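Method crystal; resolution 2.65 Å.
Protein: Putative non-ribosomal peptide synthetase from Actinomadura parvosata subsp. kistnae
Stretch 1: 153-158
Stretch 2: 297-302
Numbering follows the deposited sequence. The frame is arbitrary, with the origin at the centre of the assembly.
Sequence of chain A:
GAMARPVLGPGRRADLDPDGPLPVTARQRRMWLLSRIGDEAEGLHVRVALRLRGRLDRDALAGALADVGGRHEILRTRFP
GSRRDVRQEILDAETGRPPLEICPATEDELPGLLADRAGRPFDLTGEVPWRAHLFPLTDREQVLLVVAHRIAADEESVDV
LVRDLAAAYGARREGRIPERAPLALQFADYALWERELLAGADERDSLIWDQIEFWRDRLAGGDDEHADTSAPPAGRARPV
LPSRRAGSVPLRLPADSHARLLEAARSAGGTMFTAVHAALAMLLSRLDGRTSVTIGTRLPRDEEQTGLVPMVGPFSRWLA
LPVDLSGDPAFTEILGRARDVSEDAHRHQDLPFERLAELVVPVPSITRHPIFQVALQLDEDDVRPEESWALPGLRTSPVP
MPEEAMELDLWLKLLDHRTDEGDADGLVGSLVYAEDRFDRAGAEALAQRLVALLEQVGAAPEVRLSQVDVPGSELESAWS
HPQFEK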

# COMPACT_ATOMS: atom_id res chain seq x y z
N ALA A 153 -14.37 -12.80 -6.50
CA ALA A 153 -13.43 -11.72 -6.25
C ALA A 153 -14.13 -10.38 -6.41
O ALA A 153 -14.87 -10.18 -7.38
CB ALA A 153 -12.23 -11.81 -7.21
N ASP A 154 -13.90 -9.48 -5.46
CA ASP A 154 -14.43 -8.13 -5.54
C ASP A 154 -13.34 -7.18 -6.04
O ASP A 154 -12.27 -7.62 -6.50
CB ASP A 154 -15.01 -7.70 -4.19
CG ASP A 154 -13.97 -7.70 -3.07
OD1 ASP A 154 -12.80 -8.06 -3.31
OD2 ASP A 154 -14.34 -7.33 -1.93
N GLU A 155 -13.59 -5.87 -5.96
CA GLU A 155 -12.60 -4.90 -6.40
C GLU A 155 -11.32 -5.01 -5.57
O GLU A 155 -10.21 -5.06 -6.12
CB GLU A 155 -13.17 -3.49 -6.32
CG GLU A 155 -12.51 -2.49 -7.27
CD GLU A 155 -12.73 -1.04 -6.85
OE1 GLU A 155 -12.04 -0.58 -5.92
OE2 GLU A 155 -13.59 -0.37 -7.46
N GLU A 156 -11.46 -5.07 -4.25
CA GLU A 156 -10.31 -5.16 -3.36
C GLU A 156 -9.54 -6.46 -3.54
O GLU A 156 -8.35 -6.51 -3.22
CB GLU A 156 -10.75 -5.02 -1.90
CG GLU A 156 -11.28 -3.64 -1.53
CD GLU A 156 -12.63 -3.35 -2.14
OE1 GLU A 156 -13.43 -4.30 -2.28
OE2 GLU A 156 -12.89 -2.18 -2.49
N SER A 157 -10.19 -7.52 -4.03
CA SER A 157 -9.51 -8.79 -4.22
C SER A 157 -8.46 -8.73 -5.32
O SER A 157 -7.53 -9.54 -5.31
CB SER A 157 -10.52 -9.89 -4.55
OG SER A 157 -11.32 -10.22 -3.42
N VAL A 158 -8.58 -7.79 -6.26
CA VAL A 158 -7.59 -7.67 -7.32
C VAL A 158 -6.23 -7.34 -6.73
O VAL A 158 -5.21 -7.93 -7.10
CB VAL A 158 -8.03 -6.61 -8.35
CG1 VAL A 158 -6.89 -6.29 -9.30
CG2 VAL A 158 -9.24 -7.11 -9.12
N THR A 297 -24.40 3.12 -3.29
CA THR A 297 -22.96 3.24 -3.15
C THR A 297 -22.40 1.87 -2.82
O THR A 297 -23.04 1.09 -2.10
CB THR A 297 -22.57 4.27 -2.07
OG1 THR A 297 -21.15 4.46 -2.07
CG2 THR A 297 -23.01 3.81 -0.68
N ARG A 298 -21.23 1.56 -3.37
CA ARG A 298 -20.57 0.30 -3.09
C ARG A 298 -19.66 0.47 -1.88
O ARG A 298 -18.76 1.31 -1.89
CB ARG A 298 -19.76 -0.18 -4.29
CG ARG A 298 -19.28 -1.63 -4.15
CD ARG A 298 -18.22 -1.98 -5.18
NE ARG A 298 -16.95 -1.34 -4.88
CZ ARG A 298 -15.99 -1.88 -4.14
NH1 ARG A 298 -16.16 -3.08 -3.61
NH2 ARG A 298 -14.86 -1.22 -3.93
N LEU A 299 -19.92 -0.31 -0.85
CA LEU A 299 -18.97 -0.32 0.25
C LEU A 299 -18.04 -1.52 0.13
O LEU A 299 -18.47 -2.59 -0.33
CB LEU A 299 -19.69 -0.37 1.60
CG LEU A 299 -20.67 0.78 1.87
CD1 LEU A 299 -21.48 0.50 3.13
CD2 LEU A 299 -19.92 2.09 2.00
N PRO A 300 -16.77 -1.39 0.50
CA PRO A 300 -15.87 -2.55 0.42
C PRO A 300 -16.15 -3.55 1.53
O PRO A 300 -17.18 -3.46 2.21
CB PRO A 300 -14.48 -1.91 0.56
CG PRO A 300 -14.72 -0.68 1.37
CD PRO A 300 -16.08 -0.18 0.96
N ARG A 301 -15.25 -4.51 1.71
CA ARG A 301 -15.41 -5.48 2.79
C ARG A 301 -15.45 -4.77 4.14
O ARG A 301 -14.92 -3.67 4.31
CB ARG A 301 -14.27 -6.49 2.77
CG ARG A 301 -12.89 -5.90 2.98
CD ARG A 301 -11.82 -6.89 2.58
NE ARG A 301 -11.92 -7.24 1.16
CZ ARG A 301 -11.23 -8.21 0.57
NH1 ARG A 301 -10.38 -8.95 1.28
NH2 ARG A 301 -11.40 -8.45 -0.72
N ASP A 302 -16.10 -5.42 5.10
CA ASP A 302 -16.16 -4.88 6.46
C ASP A 302 -14.75 -4.69 6.99
O ASP A 302 -14.04 -5.67 7.23
CB ASP A 302 -16.97 -5.81 7.37
CG ASP A 302 -17.38 -5.13 8.67
OD1 ASP A 302 -16.69 -4.19 9.11
OD2 ASP A 302 -18.40 -5.56 9.27

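Two arginines from the stretch 297-302 reach the acidic stretch 153-158, where Asp154 caps a helix, and the contact is almost wholly electrostatic: three salt bridges over a modest 296 Å² of buried surface. Arg301, Glu156 and Arg298 have the most area covered (76, 72 and 69 Å²). The backbones stay apart, the nearest CA atoms, those of Glu156 and Pro300, being 7.2 Å from each other, and the long arginine side chains span the gap. Arg298, in a strand, points its CA-CB bond toward the helix and extends through chi1 and chi2 near t before bending at chi3 (p). Its guanidinium meets the Glu156 carboxylate in a two-pronged, edge-on pairing: Arg298 NH2 donates to Glu156 OE2 at 2.6 Å with a nearly straight angle of 175°, and Arg298 NH1 donates to Glu156 OE1 at 3.3 Å. Glu156 folds back to accept both (chi1 m, chi2 p). Glu155 adds a longer salt bridge, from its OE1 to Arg298 NH2 at 3.5 Å, while its CB lies over one face of the same guanidinium. Pro300 contributes only packing, its CB 3.5 Å from Glu156 OE2. Arg301 starts sideways, but its end comes nearer and brings NH2 to the buried Asp154. Arg301 NH2 donates to Asp154 OD1 at 3.0 Å and, weakly, to Asp154 OD2 at 3.4 Å. Asp154 suits this place because it is also the N-cap: with chi1 in p, its OD1 accepts from Ser157 N at 2.8 Å and from Ser157 OG at 2.6 Å, so a single oxygen serves both the helix start and the arginine. The small, buried Ser157 side chain keeps its OG 3.2 Å from Arg301 NH2, near the guanidinium plane. Asp154 OD2 and Glu156 OE1, two acceptors, approach to 3.2 Å; the positive charges of the neighbouring arginines help to offset this crowding of carboxylates.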